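Local coordinates for genome polyprotein (Rhinovirus C, PDB 6KU8) that probably cleaves the viral polyprotein as a 3C cysteine protease, and is held here with the inhibitor rupintrivir in its substrate cleft, at residues 64-76 with 126-138. Numbering follows the deposited sequence.
With AG7 (4-{2-(4-fluoro-benzyl)-6-methyl-5-[(5-methyl-isoxazole-3-carbonyl)-amino]-4-oxo-heptanoylamino}-5-(2-oxo-pyrrolidin-3-yl)-pentanoic acid ethyl ester), chain B.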
loop_
_atom_site.group_PDB
_atom_site.type_symbol
_atom_site.label_atom_id
_atom_site.label_comp_id
_atom_site.label_asym_id
_atom_site.label_seq_id
_atom_site.Cartn_x
_atom_site.Cartn_y
_atom_site.Cartn_z
ATOM N N ILE A 64 -13.470 1.202 -1.730
ATOM C CA ILE A 64 -12.902 -0.096 -1.388
ATOM C C ILE A 64 -12.835 -0.896 -2.684
ATOM O O ILE A 64 -13.865 -1.255 -3.253
ATOM C CB ILE A 64 -13.738 -0.799 -0.312
ATOM C CG1 ILE A 64 -13.760 0.054 0.960
ATOM C CG2 ILE A 64 -13.214 -2.195 -0.023
ATOM C CD1 ILE A 64 -14.763 -0.390 2.013
ATOM N N LEU A 65 -11.624 -1.142 -3.173
ATOM C CA LEU A 65 -11.458 -1.720 -4.494
ATOM C C LEU A 65 -11.657 -3.227 -4.478
ATOM O O LEU A 65 -11.175 -3.939 -3.589
ATOM C CB LEU A 65 -10.074 -1.394 -5.056
ATOM C CG LEU A 65 -9.835 0.092 -5.334
ATOM C CD1 LEU A 65 -8.420 0.327 -5.878
ATOM C CD2 LEU A 65 -10.903 0.647 -6.286
ATOM N N THR A 66 -12.316 -3.703 -5.523
ATOM C CA THR A 66 -12.747 -5.078 -5.659
ATOM C C THR A 66 -12.423 -5.509 -7.085
ATOM O O THR A 66 -12.254 -4.667 -7.969
ATOM C CB THR A 66 -14.249 -5.152 -5.325
ATOM O OG1 THR A 66 -14.470 -6.089 -4.271
ATOM C CG2 THR A 66 -15.084 -5.488 -6.541
ATOM N N ASP A 67 -12.302 -6.816 -7.314
ATOM C CA ASP A 67 -12.207 -7.289 -8.691
ATOM C C ASP A 67 -13.624 -7.423 -9.266
ATOM O O ASP A 67 -14.611 -7.120 -8.595
ATOM C CB ASP A 67 -11.391 -8.584 -8.765
ATOM C CG ASP A 67 -12.122 -9.801 -8.204
ATOM O OD1 ASP A 67 -13.228 -9.677 -7.649
ATOM O OD2 ASP A 67 -11.565 -10.912 -8.316
ATOM N N THR A 68 -13.743 -7.875 -10.523
ATOM C CA THR A 68 -15.072 -7.952 -11.137
ATOM C C THR A 68 -15.955 -9.026 -10.517
ATOM O O THR A 68 -17.108 -9.170 -10.934
ATOM C CB THR A 68 -14.982 -8.193 -12.654
ATOM O OG1 THR A 68 -14.489 -9.511 -12.913
ATOM C CG2 THR A 68 -14.072 -7.167 -13.323
ATOM N N ASN A 69 -15.454 -9.791 -9.549
ATOM C CA ASN A 69 -16.280 -10.710 -8.782
ATOM C C ASN A 69 -16.467 -10.231 -7.351
ATOM O O ASN A 69 -16.788 -11.027 -6.468
ATOM C CB ASN A 69 -15.684 -12.117 -8.813
ATOM C CG ASN A 69 -15.861 -12.787 -10.163
ATOM O OD1 ASN A 69 -16.960 -12.794 -10.731
ATOM N ND2 ASN A 69 -14.776 -13.333 -10.697
ATOM N N ASP A 70 -16.270 -8.934 -7.112
ATOM C CA ASP A 70 -16.505 -8.318 -5.808
ATOM C C ASP A 70 -15.631 -8.923 -4.713
ATOM O O ASP A 70 -16.001 -8.902 -3.536
ATOM C CB ASP A 70 -17.985 -8.394 -5.416
ATOM C CG ASP A 70 -18.856 -7.482 -6.265
ATOM O OD1 ASP A 70 -18.290 -6.629 -6.983
ATOM O OD2 ASP A 70 -20.101 -7.614 -6.219
ATOM N N THR A 71 -14.461 -9.449 -5.083
ATOM C CA THR A 71 -13.479 -9.904 -4.106
ATOM C C THR A 71 -12.554 -8.750 -3.734
ATOM O O THR A 71 -12.049 -8.044 -4.611
ATOM C CB THR A 71 -12.662 -11.075 -4.656
ATOM O OG1 THR A 71 -13.548 -12.143 -5.029
ATOM C CG2 THR A 71 -11.661 -11.577 -3.610
ATOM N N ASP A 72 -12.333 -8.568 -2.434
ATOM C CA ASP A 72 -11.444 -7.517 -1.950
ATOM C C ASP A 72 -10.068 -7.600 -2.595
ATOM O O ASP A 72 -9.472 -8.672 -2.686
ATOM C CB ASP A 72 -11.291 -7.630 -0.440
ATOM C CG ASP A 72 -12.454 -7.045 0.303
ATOM O OD1 ASP A 72 -12.907 -5.957 -0.100
ATOM O OD2 ASP A 72 -12.904 -7.664 1.290
ATOM N N THR A 73 -9.557 -6.452 -3.034
ATOM C CA THR A 73 -8.142 -6.344 -3.361
ATOM C C THR A 73 -7.288 -6.017 -2.138
ATOM O O THR A 73 -6.058 -6.090 -2.227
ATOM C CB THR A 73 -7.900 -5.258 -4.419
ATOM O OG1 THR A 73 -8.194 -3.973 -3.848
ATOM C CG2 THR A 73 -8.757 -5.488 -5.651
ATOM N N GLU A 74 -7.902 -5.637 -1.018
ATOM C CA GLU A 74 -7.253 -5.130 0.192
ATOM C C GLU A 74 -6.775 -3.692 -0.006
ATOM O O GLU A 74 -6.129 -3.129 0.900
ATOM C CB GLU A 74 -6.055 -5.991 0.636
ATOM C CG GLU A 74 -6.160 -6.651 2.000
ATOM C CD GLU A 74 -7.011 -5.890 3.019
ATOM O OE1 GLU A 74 -8.234 -6.094 3.031
ATOM O OE2 GLU A 74 -6.459 -5.135 3.838
ATOM N N ILE A 75 -7.053 -3.081 -1.153
ATOM C CA ILE A 75 -6.725 -1.687 -1.407
ATOM C C ILE A 75 -7.975 -0.831 -1.264
ATOM O O ILE A 75 -9.005 -1.093 -1.901
ATOM C CB ILE A 75 -6.104 -1.500 -2.798
ATOM C CG1 ILE A 75 -4.705 -2.107 -2.833
ATOM C CG2 ILE A 75 -6.073 -0.021 -3.150
ATOM C CD1 ILE A 75 -4.203 -2.310 -4.204
ATOM N N THR A 76 -7.868 0.214 -0.452
ATOM C CA THR A 76 -8.882 1.248 -0.343
ATOM C C THR A 76 -8.275 2.572 -0.780
ATOM O O THR A 76 -7.153 2.901 -0.378
ATOM C CB THR A 76 -9.401 1.334 1.091
ATOM O OG1 THR A 76 -10.174 0.163 1.375
ATOM C CG2 THR A 76 -10.247 2.572 1.281
ATOM N N GLY A 126 -2.182 -14.555 -7.097
ATOM C CA GLY A 126 -3.591 -14.857 -7.157
ATOM C C GLY A 126 -4.333 -14.539 -5.879
ATOM O O GLY A 126 -4.033 -13.554 -5.194
ATOM N N GLU A 127 -5.300 -15.387 -5.553
ATOM C CA GLU A 127 -6.213 -15.174 -4.443
ATOM C C GLU A 127 -5.799 -16.012 -3.238
ATOM O O GLU A 127 -5.454 -17.189 -3.367
ATOM C CB GLU A 127 -7.641 -15.516 -4.868
ATOM C CG GLU A 127 -8.700 -15.297 -3.807
ATOM C CD GLU A 127 -10.114 -15.410 -4.371
ATOM O OE1 GLU A 127 -10.304 -15.099 -5.566
ATOM O OE2 GLU A 127 -11.027 -15.807 -3.618
ATOM N N VAL A 128 -5.797 -15.382 -2.070
ATOM C CA VAL A 128 -5.466 -16.030 -0.807
ATOM C C VAL A 128 -6.458 -15.512 0.216
ATOM O O VAL A 128 -6.859 -14.345 0.173
ATOM C CB VAL A 128 -4.019 -15.733 -0.343
ATOM C CG1 VAL A 128 -3.688 -16.517 0.949
ATOM C CG2 VAL A 128 -3.033 -16.040 -1.440
ATOM N N ASN A 129 -6.869 -16.385 1.135
ATOM C CA ASN A 129 -7.688 -15.967 2.269
ATOM C C ASN A 129 -6.770 -15.410 3.350
ATOM O O ASN A 129 -5.962 -16.142 3.932
ATOM C CB ASN A 129 -8.533 -17.119 2.801
ATOM C CG ASN A 129 -9.732 -17.399 1.927
ATOM O OD1 ASN A 129 -9.717 -17.139 0.718
ATOM N ND2 ASN A 129 -10.792 -17.922 2.537
ATOM N N LEU A 130 -6.888 -14.112 3.605
ATOM C CA LEU A 130 -6.135 -13.431 4.648
ATOM C C LEU A 130 -7.085 -13.193 5.815
ATOM O O LEU A 130 -8.058 -12.444 5.683
ATOM C CB LEU A 130 -5.559 -12.118 4.124
ATOM C CG LEU A 130 -4.693 -12.216 2.866
ATOM C CD1 LEU A 130 -4.210 -10.836 2.423
ATOM C CD2 LEU A 130 -3.517 -13.138 3.124
ATOM N N SER A 131 -6.819 -13.849 6.944
ATOM C CA SER A 131 -7.656 -13.739 8.140
ATOM C C SER A 131 -9.125 -14.011 7.817
ATOM O O SER A 131 -10.028 -13.285 8.234
ATOM C CB SER A 131 -7.493 -12.367 8.795
ATOM O OG SER A 131 -6.149 -12.141 9.181
ATOM N N GLY A 132 -9.360 -15.071 7.046
ATOM C CA GLY A 132 -10.703 -15.473 6.688
ATOM C C GLY A 132 -11.343 -14.706 5.550
ATOM O O GLY A 132 -12.444 -15.084 5.116
ATOM N N ASN A 133 -10.698 -13.661 5.029
ATOM C CA ASN A 133 -11.298 -12.859 3.968
ATOM C C ASN A 133 -10.606 -13.130 2.635
ATOM O O ASN A 133 -9.395 -12.880 2.502
ATOM C CB ASN A 133 -11.227 -11.373 4.314
ATOM C CG ASN A 133 -12.076 -10.528 3.391
ATOM O OD1 ASN A 133 -13.235 -10.841 3.158
ATOM N ND2 ASN A 133 -11.492 -9.481 2.825
ATOM N N PRO A 134 -11.322 -13.637 1.633
ATOM C CA PRO A 134 -10.717 -13.811 0.305
ATOM C C PRO A 134 -10.177 -12.493 -0.241
ATOM O O PRO A 134 -10.855 -11.461 -0.216
ATOM C CB PRO A 134 -11.876 -14.349 -0.545
ATOM C CG PRO A 134 -12.838 -14.952 0.447
ATOM C CD PRO A 134 -12.719 -14.110 1.686
ATOM N N THR A 135 -8.942 -12.533 -0.731
ATOM C CA THR A 135 -8.253 -11.342 -1.210
ATOM C C THR A 135 -7.594 -11.675 -2.539
ATOM O O THR A 135 -6.832 -12.641 -2.617
ATOM C CB THR A 135 -7.208 -10.865 -0.185
ATOM O OG1 THR A 135 -7.818 -10.745 1.112
ATOM C CG2 THR A 135 -6.628 -9.522 -0.594
ATOM N N CYS A 136 -7.881 -10.893 -3.580
ATOM C CA CYS A 136 -7.423 -11.227 -4.923
ATOM C C CYS A 136 -6.206 -10.393 -5.327
ATOM O O CYS A 136 -5.792 -9.463 -4.635
ATOM C CB CYS A 136 -8.561 -11.021 -5.932
ATOM S SG CYS A 136 -9.025 -9.289 -6.119
ATOM N N ARG A 137 -5.627 -10.751 -6.476
ATOM C CA ARG A 137 -4.593 -9.942 -7.126
ATOM C C ARG A 137 -3.402 -9.671 -6.209
ATOM O O ARG A 137 -2.820 -8.583 -6.227
ATOM C CB ARG A 137 -5.176 -8.629 -7.641
ATOM C CG ARG A 137 -6.325 -8.818 -8.652
ATOM C CD ARG A 137 -6.874 -7.487 -9.140
ATOM N NE ARG A 137 -7.885 -7.672 -10.176
ATOM C CZ ARG A 137 -8.738 -6.737 -10.583
ATOM N NH1 ARG A 137 -8.703 -5.521 -10.054
ATOM N NH2 ARG A 137 -9.640 -7.030 -11.516
ATOM N N LEU A 138 -3.025 -10.665 -5.410
ATOM C CA LEU A 138 -1.877 -10.532 -4.520
ATOM C C LEU A 138 -0.585 -10.872 -5.249
ATOM O O LEU A 138 -0.559 -11.760 -6.107
ATOM C CB LEU A 138 -2.029 -11.445 -3.306
ATOM C CG LEU A 138 -3.085 -10.980 -2.308
ATOM C CD1 LEU A 138 -3.274 -12.071 -1.264
ATOM C CD2 LEU A 138 -2.653 -9.654 -1.678
HETATM C C01 AG7 B . -2.720 -11.254 8.274
HETATM C C02 AG7 B . -3.704 -10.174 8.689
HETATM O O03 AG7 B . -1.631 -11.067 7.810
HETATM C C04 AG7 B . -3.436 -8.799 8.093
HETATM C C05 AG7 B . -4.746 -8.062 8.309
HETATM C C06 AG7 B . -5.776 -8.455 7.238
HETATM C C07 AG7 B . -5.432 -8.406 5.896
HETATM C C08 AG7 B . -6.356 -8.761 4.927
HETATM C C09 AG7 B . -7.633 -9.175 5.291
HETATM C C10 AG7 B . -7.981 -9.227 6.633
HETATM C C11 AG7 B . -7.056 -8.870 7.606
HETATM N N12 AG7 B . -1.167 -7.494 8.258
HETATM C C13 AG7 B . -0.059 -7.075 9.135
HETATM C C14 AG7 B . 1.182 -7.619 8.447
HETATM C C15 AG7 B . 1.261 -9.182 8.636
HETATM C C16 AG7 B . 2.748 -9.665 8.235
HETATM N N17 AG7 B . 3.125 -10.606 9.087
HETATM O O18 AG7 B . 3.379 -9.245 7.325
HETATM C C19 AG7 B . 0.107 -5.595 9.503
HETATM C C20 AG7 B . -1.255 -4.888 9.570
HETATM C C21 AG7 B . -1.480 -4.931 11.064
HETATM O O22 AG7 B . -2.746 -5.154 11.596
HETATM O O23 AG7 B . -0.530 -4.812 11.759
HETATM C C47 AG7 B . -2.249 -8.240 8.876
HETATM O O48 AG7 B . -2.190 -8.439 10.042
HETATM C C50 AG7 B . -2.712 -5.209 12.991
HETATM C C53 AG7 B . -4.144 -5.086 13.510
HETATM C C57 AG7 B . -3.311 -12.627 8.537
HETATM N N58 AG7 B . -2.485 -13.615 7.959
HETATM C C59 AG7 B . -3.109 -14.775 7.426
HETATM O O60 AG7 B . -4.277 -15.009 7.395
HETATM C C78 AG7 B . -3.360 -12.918 10.038
HETATM C C81 AG7 B . -4.136 -14.197 10.379
HETATM F F1 AG7 B . -8.537 -9.529 4.326
HETATM C C82 AG7 B . -1.930 -13.002 10.582
HETATM C C83 AG7 B . 2.020 -10.841 10.104
HETATM C C84 AG7 B . 1.078 -9.563 9.911
HETATM C C1 AG7 B . -2.053 -15.685 6.924
HETATM O O HOH W 1 -12.280 -13.311 -7.213
HETATM O O HOH W 2 -13.611 -15.263 -4.208
HETATM O O HOH W 3 -13.299 -10.571 -0.568
HETATM O O HOH W 4 -4.680 -6.973 -4.454
HETATM O O HOH W 5 -8.925 -8.811 2.312
#
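The guanidinium of R137 carries CB of D67 over one of its faces, 3.5 Å above the plane and displaced from the centre of the group; T66 O and T73 CG2 lie obliquely to it. R137 reaches this spot on a straight aliphatic chain, and its NH1 goes on to hydrogen-bond Y181. OD1 of D67 is used within its own loop: it takes the backbone N-H groups of N69 (an Asx turn) and T71 from opposite faces, which fixes the loop that R137 lies against. The D72 and N133 side chains run at about a right angle to each other, and the planes of carboxylate and amide are turned 56° apart. N133 ND2 gives a nearly straight bond to D72 OD2 (2.8 Å, 169°), in its own amide plane and on the anti side of the carboxylate. With CG anti to the backbone N (chi1 -168°), N133 holds that amide toward D72, while its CB touches the inhibitor's fluorine at 3.3 Å.

Between these two pairs the backbones meet: C136 N donates to D72 O at 2.9 Å. SG of C136 tucks against CB of D67 (3.6 Å) and CG2 of T73, and the T71 methyl settles on P134 O. Waters link the polar ends: one joins D67 OD2, T71 OG1 and E127 OE1, and another, near the inhibitor's fluorine, lies between E74 OE1 and N133 ND2.

E74 lies against the fluorophenyl ring, and its OE2 hydrogen-bonds ND1 of H43, consistent with its being the acid of the Cys-His-Glu triad of 3C proteases. The contact thus bridges the two beta-barrels of the chymotrypsin-like fold: the connection between strands 55-66 and 75-80, with its short strand 72-73, meets the hairpin of strands 115-130 and 133-136 beside the inhibitor cleft.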